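Local structure of 2-Cys Peroxiredoxin (Plasmodium vivax SaI-1, 2I81) at residues A[27-32]-A[43-47]; A[56-60]-A[128-134]; A[89-95]-A[118-124]. The protein probably reduces hydrogen peroxide and organic hydroperoxides through a redox-active thiol, as other typical 2-Cys peroxiredoxins do. All blocks are in the same frame, centred on the assembly; numbering follows the deposited sequence.

Interaction 1 (A[27-32]-A[43-47])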
ATOM      1  N   ALA A  27      25.547 -16.944  11.074  1.00 26.39           N
ATOM      2  CA  ALA A  27      26.061 -16.806   9.716  1.00 23.31           C
ATOM      3  C   ALA A  27      24.997 -17.222   8.702  1.00 23.00           C
ATOM      4  O   ALA A  27      24.372 -18.275   8.862  1.00 23.60           O
ATOM      5  CB  ALA A  27      27.316 -17.646   9.539  1.00 22.60           C
ATOM      6  N   PRO A  28      24.780 -16.392   7.663  1.00 23.67           N
ATOM      7  CA  PRO A  28      23.818 -16.722   6.613  1.00 24.11           C
ATOM      8  C   PRO A  28      24.208 -18.002   5.885  1.00 25.12           C
ATOM      9  O   PRO A  28      25.378 -18.190   5.537  1.00 26.11           O
ATOM     10  CB  PRO A  28      23.904 -15.522   5.662  1.00 24.52           C
ATOM     11  CG  PRO A  28      24.469 -14.419   6.485  1.00 20.83           C
ATOM     12  CD  PRO A  28      25.420 -15.087   7.422  1.00 23.48           C
ATOM     13  N   PHE A  29      23.224 -18.872   5.674  1.00 25.82           N
ATOM     14  CA  PHE A  29      23.429 -20.156   5.016  1.00 24.86           C
ATOM     15  C   PHE A  29      23.895 -19.981   3.571  1.00 24.19           C
ATOM     16  O   PHE A  29      23.465 -19.055   2.879  1.00 24.02           O
ATOM     17  CB  PHE A  29      22.131 -20.974   5.068  1.00 24.59           C
ATOM     18  CG  PHE A  29      22.151 -22.213   4.218  1.00 28.08           C
ATOM     19  CD1 PHE A  29      22.686 -23.401   4.707  1.00 28.45           C
ATOM     20  CD2 PHE A  29      21.628 -22.196   2.926  1.00 27.42           C
ATOM     21  CE1 PHE A  29      22.707 -24.550   3.920  1.00 29.36           C
ATOM     22  CE2 PHE A  29      21.645 -23.338   2.133  1.00 27.53           C
ATOM     23  CZ  PHE A  29      22.184 -24.519   2.631  1.00 26.94           C
ATOM     24  N   PHE A  30      24.781 -20.870   3.129  1.00 24.47           N
ATOM     25  CA  PHE A  30      25.176 -20.936   1.725  1.00 24.61           C
ATOM     26  C   PHE A  30      25.383 -22.376   1.263  1.00 26.60           C
ATOM     27  O   PHE A  30      25.715 -23.256   2.057  1.00 28.13           O
ATOM     28  CB  PHE A  30      26.429 -20.090   1.448  1.00 22.32           C
ATOM     29  CG  PHE A  30      27.660 -20.561   2.172  1.00 20.34           C
ATOM     30  CD1 PHE A  30      28.002 -20.020   3.407  1.00 22.51           C
ATOM     31  CD2 PHE A  30      28.486 -21.536   1.615  1.00 19.42           C
ATOM     32  CE1 PHE A  30      29.143 -20.449   4.081  1.00 24.12           C
ATOM     33  CE2 PHE A  30      29.625 -21.973   2.284  1.00 23.12           C
ATOM     34  CZ  PHE A  30      29.954 -21.428   3.519  1.00 19.94           C
ATOM     35  N   LYS A  31      25.169 -22.593  -0.031  1.00 27.80           N
ATOM     36  CA  LYS A  31      25.413 -23.869  -0.683  1.00 30.49           C
ATOM     37  C   LYS A  31      26.009 -23.524  -2.039  1.00 29.67           C
ATOM     38  O   LYS A  31      25.394 -22.794  -2.821  1.00 31.92           O
ATOM     39  CB  LYS A  31      24.101 -24.646  -0.848  1.00 31.67           C
ATOM     40  CG  LYS A  31      24.236 -25.989  -1.564  1.00 33.60           C
ATOM     41  CD  LYS A  31      22.877 -26.621  -1.855  1.00 35.81           C
ATOM     42  CE  LYS A  31      22.385 -27.472  -0.685  1.00 48.42           C
ATOM     43  NZ  LYS A  31      21.068 -28.105  -0.978  1.00 55.58           N
ATOM     44  N   ALA A  32      27.206 -24.028  -2.317  1.00 27.15           N
ATOM     45  CA  ALA A  32      27.885 -23.670  -3.556  1.00 24.96           C
ATOM     46  C   ALA A  32      28.606 -24.842  -4.192  1.00 23.86           C
ATOM     47  O   ALA A  32      29.115 -25.724  -3.498  1.00 21.93           O
ATOM     48  CB  ALA A  32      28.859 -22.525  -3.312  1.00 23.75           C
ATOM     49  N   GLU A  43      30.266 -29.978  -4.046  1.00 32.39           N
ATOM     50  CA  GLU A  43      29.313 -29.063  -3.450  1.00 33.62           C
ATOM     51  C   GLU A  43      29.657 -28.920  -1.976  1.00 32.05           C
ATOM     52  O   GLU A  43      29.980 -29.906  -1.307  1.00 29.96           O
ATOM     53  CB  GLU A  43      27.897 -29.621  -3.618  1.00 34.83           C
ATOM     54  CG  GLU A  43      26.778 -28.734  -3.104  1.00 40.30           C
ATOM     55  CD  GLU A  43      25.411 -29.265  -3.485  1.00 49.61           C
ATOM     56  OE1 GLU A  43      24.659 -29.683  -2.579  1.00 51.98           O
ATOM     57  OE2 GLU A  43      25.089 -29.274  -4.694  1.00 48.93           O
ATOM     58  N   VAL A  44      29.598 -27.692  -1.475  1.00 31.92           N
ATOM     59  CA  VAL A  44      29.872 -27.419  -0.071  1.00 31.56           C
ATOM     60  C   VAL A  44      28.759 -26.544   0.491  1.00 31.20           C
ATOM     61  O   VAL A  44      28.347 -25.570  -0.145  1.00 32.00           O
ATOM     62  CB  VAL A  44      31.253 -26.728   0.114  1.00 31.21           C
ATOM     63  CG1 VAL A  44      31.418 -26.175   1.524  1.00 32.79           C
ATOM     64  CG2 VAL A  44      32.390 -27.690  -0.214  1.00 30.58           C
ATOM     65  N   ASN A  45      28.261 -26.903   1.672  1.00 30.78           N
ATOM     66  CA  ASN A  45      27.304 -26.057   2.372  1.00 31.35           C
ATOM     67  C   ASN A  45      27.687 -25.824   3.831  1.00 30.94           C
ATOM     68  O   ASN A  45      28.344 -26.665   4.447  1.00 30.35           O
ATOM     69  CB  ASN A  45      25.877 -26.605   2.244  1.00 33.04           C
ATOM     70  CG  ASN A  45      25.681 -27.917   2.975  1.00 38.24           C
ATOM     71  OD1 ASN A  45      26.360 -28.909   2.698  1.00 48.23           O
ATOM     72  ND2 ASN A  45      24.734 -27.936   3.903  1.00 39.49           N
ATOM     73  N   LEU A  46      27.276 -24.676   4.368  1.00 31.55           N
ATOM     74  CA  LEU A  46      27.627 -24.276   5.734  1.00 31.63           C
ATOM     75  C   LEU A  46      27.212 -25.327   6.762  1.00 32.35           C
ATOM     76  O   LEU A  46      27.957 -25.600   7.706  1.00 31.60           O
ATOM     77  CB  LEU A  46      26.991 -22.924   6.086  1.00 32.08           C
ATOM     78  CG  LEU A  46      27.695 -21.950   7.051  1.00 34.60           C
ATOM     79  CD1 LEU A  46      26.888 -20.664   7.159  1.00 36.20           C
ATOM     80  CD2 LEU A  46      27.954 -22.523   8.451  1.00 42.67           C
ATOM     81  N   THR A  47      26.033 -25.917   6.565  1.00 33.33           N
ATOM     82  CA  THR A  47      25.470 -26.882   7.511  1.00 35.34           C
ATOM     83  C   THR A  47      26.403 -28.060   7.799  1.00 34.66           C
ATOM     84  O   THR A  47      26.517 -28.488   8.947  1.00 36.53           O
ATOM     85  CB  THR A  47      24.090 -27.413   7.045  1.00 35.85           C
ATOM     86  OG1 THR A  47      23.258 -26.312   6.648  1.00 40.11           O
ATOM     87  CG2 THR A  47      23.392 -28.191   8.160  1.00 41.34           C
TER
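Ala32 and Val44 exchange two backbone hydrogen bonds, Ala32 N to Val44 O and Val44 N to Ala32 O, each 2.9 Å and nearly straight, in an antiparallel hydrogen-bonded pair of a beta hairpin. A third backbone bond, Leu46 N to Phe30 O at 3.1 Å, extends the pairing. All three acceptors also receive CA-H contacts, Phe30 O from Asn45 at 3.2 Å, Val44 O from Lys31 and Ala32 O from Glu43. Beside Asn45, on the same face of the sheet, Lys31 bends at chi3 (-88°) and its methylenes pass obliquely by Glu43 OE1, CD nearest at 3.6 Å. Lys31 NZ itself stays 4.2 Å from Glu43 OE1, too far for a salt bridge. Asn45 OD1 is satisfied by Gln48 NE2, while Thr47 OG1 meets the Phe29 ring at its edge, 3.3 Å from CE1. The ring of Phe30, swung between its own N and carbonyl carbon (chi1 64°), takes Leu46 CB over one face in a CH-pi contact. Leu46 CD1 continues past the ring to Ala27 CB. Beneath this hairpin, Phe30 and Val44 rest on Leu90 of strand 87-93 and Leu121 of strand 119-122, and Phe30 and Ala32 meet Ile128 of helix 127-131.

Interaction 2 (A[56-60]-A[128-134])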
ATOM      1  N   LEU A  56      36.533 -20.435   7.893  1.00 26.66           N
ATOM      2  CA  LEU A  56      37.051 -19.160   7.426  1.00 24.48           C
ATOM      3  C   LEU A  56      36.653 -18.990   5.963  1.00 23.08           C
ATOM      4  O   LEU A  56      37.319 -19.501   5.057  1.00 23.72           O
ATOM      5  CB  LEU A  56      38.570 -19.069   7.612  1.00 24.87           C
ATOM      6  CG  LEU A  56      39.199 -17.668   7.655  1.00 30.83           C
ATOM      7  CD1 LEU A  56      40.492 -17.688   8.454  1.00 40.18           C
ATOM      8  CD2 LEU A  56      39.441 -17.098   6.261  1.00 32.91           C
ATOM      9  N   LEU A  57      35.545 -18.287   5.750  1.00 21.05           N
ATOM     10  CA  LEU A  57      35.087 -17.961   4.412  1.00 21.34           C
ATOM     11  C   LEU A  57      35.792 -16.684   3.983  1.00 21.26           C
ATOM     12  O   LEU A  57      35.634 -15.639   4.623  1.00 21.78           O
ATOM     13  CB  LEU A  57      33.569 -17.758   4.403  1.00 22.61           C
ATOM     14  CG  LEU A  57      32.733 -18.208   3.198  1.00 23.08           C
ATOM     15  CD1 LEU A  57      31.305 -17.679   3.314  1.00 27.40           C
ATOM     16  CD2 LEU A  57      33.347 -17.816   1.855  1.00 29.69           C
ATOM     17  N   TYR A  58      36.581 -16.763   2.914  1.00 19.64           N
ATOM     18  CA  TYR A  58      37.219 -15.568   2.372  1.00 19.14           C
ATOM     19  C   TYR A  58      36.793 -15.280   0.938  1.00 19.76           C
ATOM     20  O   TYR A  58      36.795 -16.169   0.084  1.00 20.08           O
ATOM     21  CB  TYR A  58      38.749 -15.605   2.533  1.00 18.96           C
ATOM     22  CG  TYR A  58      39.518 -16.460   1.547  1.00 18.03           C
ATOM     23  CD1 TYR A  58      39.811 -17.793   1.831  1.00 19.68           C
ATOM     24  CD2 TYR A  58      39.986 -15.925   0.345  1.00 23.29           C
ATOM     25  CE1 TYR A  58      40.530 -18.576   0.933  1.00 21.87           C
ATOM     26  CE2 TYR A  58      40.701 -16.701  -0.561  1.00 20.82           C
ATOM     27  CZ  TYR A  58      40.972 -18.025  -0.260  1.00 23.47           C
ATOM     28  OH  TYR A  58      41.679 -18.798  -1.149  1.00 20.47           O
ATOM     29  N   PHE A  59      36.404 -14.032   0.698  1.00 19.78           N
ATOM     30  CA  PHE A  59      35.972 -13.592  -0.620  1.00 19.40           C
ATOM     31  C   PHE A  59      37.104 -12.854  -1.323  1.00 20.00           C
ATOM     32  O   PHE A  59      37.904 -12.169  -0.682  1.00 18.16           O
ATOM     33  CB  PHE A  59      34.752 -12.670  -0.512  1.00 18.64           C
ATOM     34  CG  PHE A  59      33.533 -13.320   0.087  1.00 17.41           C
ATOM     35  CD1 PHE A  59      33.317 -13.290   1.463  1.00 14.84           C
ATOM     36  CD2 PHE A  59      32.586 -13.938  -0.725  1.00 14.11           C
ATOM     37  CE1 PHE A  59      32.186 -13.882   2.023  1.00 11.73           C
ATOM     38  CE2 PHE A  59      31.450 -14.532  -0.175  1.00 18.43           C
ATOM     39  CZ  PHE A  59      31.251 -14.504   1.202  1.00 11.65           C
ATOM     40  N   TYR A  60      37.169 -13.005  -2.641  1.00 21.03           N
ATOM     41  CA  TYR A  60      38.063 -12.213  -3.477  1.00 21.64           C
ATOM     42  C   TYR A  60      37.318 -11.881  -4.767  1.00 22.14           C
ATOM     43  O   TYR A  60      36.502 -12.683  -5.223  1.00 23.36           O
ATOM     44  CB  TYR A  60      39.377 -12.958  -3.750  1.00 21.19           C
ATOM     45  CG  TYR A  60      39.225 -14.276  -4.475  1.00 20.26           C
ATOM     46  CD1 TYR A  60      38.924 -15.448  -3.780  1.00 16.39           C
ATOM     47  CD2 TYR A  60      39.398 -14.355  -5.856  1.00 18.34           C
ATOM     48  CE1 TYR A  60      38.787 -16.661  -4.443  1.00 17.19           C
ATOM     49  CE2 TYR A  60      39.267 -15.561  -6.526  1.00 16.50           C
ATOM     50  CZ  TYR A  60      38.960 -16.710  -5.817  1.00 20.35           C
ATOM     51  OH  TYR A  60      38.828 -17.907  -6.480  1.00 25.08           O
ATOM     52  N   ILE A 128      25.705 -15.557  -2.377  1.00 18.92           N
ATOM     53  CA  ILE A 128      26.543 -15.652  -1.174  1.00 18.12           C
ATOM     54  C   ILE A 128      27.142 -14.285  -0.827  1.00 19.77           C
ATOM     55  O   ILE A 128      27.129 -13.876   0.337  1.00 22.32           O
ATOM     56  CB  ILE A 128      27.659 -16.727  -1.310  1.00 19.68           C
ATOM     57  CG1 ILE A 128      27.058 -18.078  -1.715  1.00 16.73           C
ATOM     58  CG2 ILE A 128      28.447 -16.861  -0.004  1.00 15.75           C
ATOM     59  CD1 ILE A 128      28.058 -19.048  -2.318  1.00 15.49           C
ATOM     60  N   SER A 129      27.650 -13.583  -1.840  1.00 20.99           N
ATOM     61  CA  SER A 129      28.183 -12.231  -1.664  1.00 23.42           C
ATOM     62  C   SER A 129      27.085 -11.258  -1.242  1.00 23.71           C
ATOM     63  O   SER A 129      27.315 -10.379  -0.407  1.00 23.38           O
ATOM     64  CB  SER A 129      28.849 -11.741  -2.953  1.00 22.17           C
ATOM     65  OG  SER A 129      29.837 -12.654  -3.398  1.00 28.87           O
ATOM     66  N   LYS A 130      25.897 -11.424  -1.827  1.00 23.78           N
ATOM     67  CA  LYS A 130      24.726 -10.619  -1.478  1.00 25.80           C
ATOM     68  C   LYS A 130      24.300 -10.840  -0.029  1.00 26.50           C
ATOM     69  O   LYS A 130      23.971  -9.880   0.675  1.00 26.80           O
ATOM     70  CB  LYS A 130      23.552 -10.921  -2.416  1.00 24.73           C
ATOM     71  CG  LYS A 130      23.629 -10.228  -3.766  1.00 26.47           C
ATOM     72  CD  LYS A 130      22.444 -10.594  -4.647  1.00 27.60           C
ATOM     73  CE  LYS A 130      22.601 -10.028  -6.052  1.00 29.66           C
ATOM     74  NZ  LYS A 130      21.446 -10.377  -6.924  1.00 35.11           N
ATOM     75  N   ASP A 131      24.306 -12.099   0.410  1.00 25.57           N
ATOM     76  CA  ASP A 131      23.917 -12.438   1.779  1.00 25.93           C
ATOM     77  C   ASP A 131      24.920 -11.941   2.822  1.00 25.57           C
ATOM     78  O   ASP A 131      24.525 -11.549   3.922  1.00 27.35           O
ATOM     79  CB  ASP A 131      23.676 -13.946   1.931  1.00 26.93           C
ATOM     80  CG  ASP A 131      22.398 -14.412   1.239  1.00 29.69           C
ATOM     81  OD1 ASP A 131      21.470 -13.593   1.049  1.00 33.29           O
ATOM     82  OD2 ASP A 131      22.320 -15.609   0.892  1.00 29.36           O
ATOM     83  N   TYR A 132      26.206 -11.951   2.475  1.00 24.89           N
ATOM     84  CA  TYR A 132      27.257 -11.492   3.389  1.00 23.81           C
ATOM     85  C   TYR A 132      27.566 -10.001   3.247  1.00 25.28           C
ATOM     86  O   TYR A 132      28.515  -9.493   3.854  1.00 25.00           O
ATOM     87  CB  TYR A 132      28.519 -12.345   3.232  1.00 21.99           C
ATOM     88  CG  TYR A 132      28.405 -13.669   3.945  1.00 22.36           C
ATOM     89  CD1 TYR A 132      27.746 -14.746   3.354  1.00 19.41           C
ATOM     90  CD2 TYR A 132      28.928 -13.839   5.225  1.00 19.13           C
ATOM     91  CE1 TYR A 132      27.623 -15.962   4.011  1.00 22.62           C
ATOM     92  CE2 TYR A 132      28.811 -15.052   5.892  1.00 21.52           C
ATOM     93  CZ  TYR A 132      28.159 -16.108   5.279  1.00 22.89           C
ATOM     94  OH  TYR A 132      28.041 -17.313   5.935  1.00 23.90           O
ATOM     95  N   ASN A 133      26.739  -9.315   2.459  1.00 23.91           N
ATOM     96  CA  ASN A 133      26.872  -7.881   2.190  1.00 26.46           C
ATOM     97  C   ASN A 133      28.292  -7.481   1.780  1.00 25.69           C
ATOM     98  O   ASN A 133      28.875  -6.547   2.338  1.00 25.61           O
ATOM     99  CB  ASN A 133      26.376  -7.045   3.383  1.00 27.26           C
ATOM    100  CG  ASN A 133      24.955  -7.399   3.803  1.00 35.45           C
ATOM    101  OD1 ASN A 133      24.740  -7.972   4.872  1.00 39.49           O
ATOM    102  ND2 ASN A 133      23.983  -7.061   2.962  1.00 35.10           N
ATOM    103  N   VAL A 134      28.843  -8.206   0.809  1.00 24.89           N
ATOM    104  CA  VAL A 134      30.177  -7.903   0.282  1.00 24.58           C
ATOM    105  C   VAL A 134      30.208  -7.754  -1.244  1.00 24.25           C
ATOM    106  O   VAL A 134      31.280  -7.593  -1.833  1.00 24.67           O
ATOM    107  CB  VAL A 134      31.258  -8.923   0.762  1.00 23.99           C
ATOM    108  CG1 VAL A 134      31.498  -8.788   2.263  1.00 22.54           C
ATOM    109  CG2 VAL A 134      30.877 -10.358   0.390  1.00 22.66           C
TER
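Ser129 OG is hydrogen-bonded to Asp123 OD1, and from that position it comes within 4.0 Å of Phe59 CD2. Asp123 also accepts the backbone N of Ile128 through OD2, so one carboxylate grips the helix that Phe59 packs against. No hydrogen bond links the two segments; the contact is apolar and centred on the Phe59 ring, which with CG anti to the carbonyl carbon (chi1 -62°) extends toward the helix end. Val134 CG2 sits over the middle of one face, 3.9 Å from the centroid. Leu57 CD2 lies over the opposite face, nearer the rim, and Ile128 CG2 meets the edge in plane at 3.8 Å from CE2. Val134 arrives there because a Schellman motif ends the helix. Asn133, with positive phi, turns the chain, and Val134 N returns to Ser129 O at 2.9 Å. The contact thus fits a helix end onto the central strand 54-59 of the thioredoxin-like fold. Tyr132 places CB 4.0 Å from Phe59 CZ, its ring oblique to the phenylalanine with the planes 49° apart. Over one face of the tyrosine lies Leu57 CD1, 4.0 Å from CZ, while Tyr22 packs edge-to-face with the same residue and donates its hydroxyl to Tyr132 O.

Interaction 3 (A[89-95]-A[118-124])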
ATOM      1  N   LEU A  89      39.125 -23.851   5.561  1.00 27.89           N
ATOM      2  CA  LEU A  89      39.471 -22.692   4.753  1.00 28.18           C
ATOM      3  C   LEU A  89      38.720 -22.753   3.423  1.00 28.44           C
ATOM      4  O   LEU A  89      38.901 -23.693   2.644  1.00 28.25           O
ATOM      5  CB  LEU A  89      40.990 -22.671   4.533  1.00 27.59           C
ATOM      6  CG  LEU A  89      41.809 -21.380   4.388  1.00 30.89           C
ATOM      7  CD1 LEU A  89      41.979 -20.986   2.931  1.00 30.10           C
ATOM      8  CD2 LEU A  89      41.251 -20.215   5.211  1.00 30.19           C
ATOM      9  N   LEU A  90      37.869 -21.757   3.176  1.00 27.38           N
ATOM     10  CA  LEU A  90      37.049 -21.718   1.964  1.00 24.27           C
ATOM     11  C   LEU A  90      37.182 -20.388   1.224  1.00 24.87           C
ATOM     12  O   LEU A  90      36.815 -19.336   1.752  1.00 25.67           O
ATOM     13  CB  LEU A  90      35.571 -21.986   2.292  1.00 23.40           C
ATOM     14  CG  LEU A  90      35.151 -23.286   2.992  1.00 23.53           C
ATOM     15  CD1 LEU A  90      33.662 -23.250   3.310  1.00 14.65           C
ATOM     16  CD2 LEU A  90      35.483 -24.517   2.155  1.00 17.19           C
ATOM     17  N   GLY A  91      37.715 -20.445   0.005  1.00 23.99           N
ATOM     18  CA  GLY A  91      37.797 -19.273  -0.864  1.00 21.85           C
ATOM     19  C   GLY A  91      36.538 -19.134  -1.690  1.00 21.67           C
ATOM     20  O   GLY A  91      35.943 -20.136  -2.086  1.00 22.47           O
ATOM     21  N   CYS A  92      36.125 -17.897  -1.953  1.00 19.41           N
ATOM     22  CA  CYS A  92      34.892 -17.661  -2.696  1.00 19.64           C
ATOM     23  C   CYS A  92      34.993 -16.469  -3.637  1.00 19.87           C
ATOM     24  O   CYS A  92      35.403 -15.379  -3.237  1.00 21.10           O
ATOM     25  CB  CYS A  92      33.714 -17.474  -1.736  1.00 20.85           C
ATOM     26  SG  CYS A  92      32.093 -17.409  -2.529  1.00 23.02           S
ATOM     27  N   SER A  93      34.625 -16.695  -4.894  1.00 19.72           N
ATOM     28  CA  SER A  93      34.488 -15.618  -5.866  1.00 18.80           C
ATOM     29  C   SER A  93      33.263 -15.842  -6.742  1.00 19.39           C
ATOM     30  O   SER A  93      32.654 -16.916  -6.723  1.00 18.28           O
ATOM     31  CB  SER A  93      35.747 -15.485  -6.728  1.00 17.91           C
ATOM     32  OG  SER A  93      35.818 -16.502  -7.710  1.00 20.36           O
ATOM     33  N   VAL A  94      32.916 -14.815  -7.511  1.00 19.16           N
ATOM     34  CA  VAL A  94      31.790 -14.859  -8.441  1.00 21.45           C
ATOM     35  C   VAL A  94      32.063 -15.780  -9.642  1.00 21.36           C
ATOM     36  O   VAL A  94      31.125 -16.241 -10.302  1.00 23.46           O
ATOM     37  CB  VAL A  94      31.408 -13.429  -8.915  1.00 20.75           C
ATOM     38  CG1 VAL A  94      30.307 -13.470  -9.963  1.00 31.79           C
ATOM     39  CG2 VAL A  94      30.971 -12.571  -7.731  1.00 24.05           C
ATOM     40  N   ASP A  95      33.339 -16.059  -9.908  1.00 22.73           N
ATOM     41  CA  ASP A  95      33.739 -16.919 -11.027  1.00 21.83           C
ATOM     42  C   ASP A  95      33.141 -18.319 -10.933  1.00 22.81           C
ATOM     43  O   ASP A  95      32.835 -18.805  -9.840  1.00 24.62           O
ATOM     44  CB  ASP A  95      35.263 -17.030 -11.104  1.00 20.49           C
ATOM     45  CG  ASP A  95      35.938 -15.684 -11.235  1.00 23.35           C
ATOM     46  OD1 ASP A  95      35.897 -15.093 -12.336  1.00 26.07           O
ATOM     47  OD2 ASP A  95      36.517 -15.217 -10.232  1.00 24.16           O
ATOM     48  N   HIS A 118      43.275 -26.207  -0.660  1.00 28.53           N
ATOM     49  CA  HIS A 118      41.969 -25.931  -0.055  1.00 25.44           C
ATOM     50  C   HIS A 118      40.863 -25.690  -1.084  1.00 23.72           C
ATOM     51  O   HIS A 118      41.132 -25.448  -2.263  1.00 20.80           O
ATOM     52  CB  HIS A 118      42.050 -24.786   0.965  1.00 25.12           C
ATOM     53  CG  HIS A 118      42.273 -23.439   0.355  1.00 24.07           C
ATOM     54  ND1 HIS A 118      43.531 -22.917   0.146  1.00 25.80           N
ATOM     55  CD2 HIS A 118      41.399 -22.503  -0.084  1.00 24.66           C
ATOM     56  CE1 HIS A 118      43.423 -21.719  -0.398  1.00 25.86           C
ATOM     57  NE2 HIS A 118      42.139 -21.444  -0.548  1.00 20.31           N
ATOM     58  N   THR A 119      39.622 -25.755  -0.609  1.00 22.96           N
ATOM     59  CA  THR A 119      38.433 -25.706  -1.455  1.00 23.04           C
ATOM     60  C   THR A 119      38.122 -24.288  -1.947  1.00 24.13           C
ATOM     61  O   THR A 119      38.226 -23.320  -1.189  1.00 24.70           O
ATOM     62  CB  THR A 119      37.213 -26.291  -0.700  1.00 22.90           C
ATOM     63  OG1 THR A 119      37.541 -27.588  -0.185  1.00 23.35           O
ATOM     64  CG2 THR A 119      35.997 -26.407  -1.607  1.00 22.24           C
ATOM     65  N   LEU A 120      37.750 -24.182  -3.222  1.00 22.82           N
ATOM     66  CA  LEU A 120      37.316 -22.913  -3.805  1.00 23.91           C
ATOM     67  C   LEU A 120      35.849 -22.967  -4.219  1.00 23.30           C
ATOM     68  O   LEU A 120      35.447 -23.814  -5.020  1.00 24.29           O
ATOM     69  CB  LEU A 120      38.196 -22.524  -4.998  1.00 22.08           C
ATOM     70  CG  LEU A 120      39.669 -22.191  -4.734  1.00 23.77           C
ATOM     71  CD1 LEU A 120      40.389 -21.962  -6.053  1.00 22.93           C
ATOM     72  CD2 LEU A 120      39.833 -20.981  -3.816  1.00 22.03           C
ATOM     73  N   LEU A 121      35.061 -22.050  -3.663  1.00 22.50           N
ATOM     74  CA  LEU A 121      33.627 -21.984  -3.921  1.00 22.47           C
ATOM     75  C   LEU A 121      33.318 -21.109  -5.128  1.00 21.48           C
ATOM     76  O   LEU A 121      34.038 -20.149  -5.415  1.00 23.33           O
ATOM     77  CB  LEU A 121      32.876 -21.450  -2.694  1.00 21.75           C
ATOM     78  CG  LEU A 121      33.055 -22.132  -1.331  1.00 23.99           C
ATOM     79  CD1 LEU A 121      32.277 -21.376  -0.260  1.00 23.24           C
ATOM     80  CD2 LEU A 121      32.627 -23.595  -1.368  1.00 23.08           C
ATOM     81  N   SER A 122      32.241 -21.453  -5.826  1.00 21.82           N
ATOM     82  CA  SER A 122      31.762 -20.669  -6.954  1.00 22.43           C
ATOM     83  C   SER A 122      30.456 -19.981  -6.572  1.00 22.56           C
ATOM     84  O   SER A 122      29.432 -20.642  -6.378  1.00 23.45           O
ATOM     85  CB  SER A 122      31.561 -21.567  -8.179  1.00 22.46           C
ATOM     86  OG  SER A 122      30.943 -20.861  -9.240  1.00 23.11           O
ATOM     87  N   ASP A 123      30.500 -18.657  -6.450  1.00 23.19           N
ATOM     88  CA  ASP A 123      29.303 -17.873  -6.164  1.00 23.33           C
ATOM     89  C   ASP A 123      28.714 -17.360  -7.477  1.00 22.58           C
ATOM     90  O   ASP A 123      28.586 -16.150  -7.697  1.00 20.80           O
ATOM     91  CB  ASP A 123      29.627 -16.722  -5.206  1.00 22.63           C
ATOM     92  CG  ASP A 123      28.383 -16.028  -4.673  1.00 25.16           C
ATOM     93  OD1 ASP A 123      28.506 -14.876  -4.205  1.00 23.98           O
ATOM     94  OD2 ASP A 123      27.284 -16.623  -4.719  1.00 33.05           O
ATOM     95  N   ILE A 124      28.357 -18.305  -8.344  1.00 22.34           N
ATOM     96  CA  ILE A 124      27.924 -18.010  -9.712  1.00 23.58           C
ATOM     97  C   ILE A 124      26.614 -17.212  -9.779  1.00 23.40           C
ATOM     98  O   ILE A 124      26.383 -16.480 -10.741  1.00 25.36           O
ATOM     99  CB  ILE A 124      27.869 -19.311 -10.585  1.00 24.44           C
ATOM    100  CG1 ILE A 124      27.743 -18.985 -12.081  1.00 26.71           C
ATOM    101  CG2 ILE A 124      26.759 -20.260 -10.118  1.00 25.06           C
ATOM    102  CD1 ILE A 124      29.037 -18.514 -12.732  1.00 27.11           C
TER
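In the beta-alpha-beta unit made by strand 87-93, helix 97-104 and strand 119-122, the two strands lie side by side and parallel, with Gly91 opposite Leu120 and Cys92 opposite Leu121. Gly91 is bonded through both its polar atoms: its N gives to Thr119 O at 3.2 Å, and its O accepts the N of Leu121. Further along, Asp123 N reaches Ser93 O at 2.8 Å. Leu120 CD2 settles 4.0 Å from the CA of Gly91, which has no side chain there. At the other end of the pairing Leu89 CD1 sits over the centre of the His118 ring, a close CH-pi contact of 3.4 Å to the centroid; the ring's nitrogens are held by Asp76 and Tyr58. These strands are neighbours in the central sheet of the peroxiredoxin, thioredoxin-like fold, with strand 54-59 on the far side of 87-93. Cys92 has SG anti to its N (chi1 -172°), which turns the sulfur to Asp123 CB at 3.7 Å and to Leu121 CB. Beyond the strands, Ser122 OG donates to Asp95 O at 2.9 Å, off the carbonyl axis. Asp95 OD2 receives Ser93 OG on its anti lone pair and also the N of Asp63, while Ile124 O accepts Lys126 NZ of the second subunit.

Overall arrangement
The three contacts lie about 10 to 11 Å apart, centre to centre, and share one core. Interaction 1 meets interaction 2 where Phe30 CE1 packs 3.6 Å from Leu57 CD1, and where Tyr132 OH approaches Pro28 O in a weak bond. It meets interaction 3 through Phe30 CE2, 3.7 Å from Leu121 CD1. Interactions 2 and 3 are joined by the polar ties of Ser129 to Asp123 and Tyr58 to His118, and by Tyr58 CE1 packing 3.3 Å from Gly91 CA. Strand 54-59, the sheet side of interaction 2, leads to Tyr60, which touches Cys68, the cysteine of the PxxxTxxC sequence that in peroxiredoxins carries the reactive thiol.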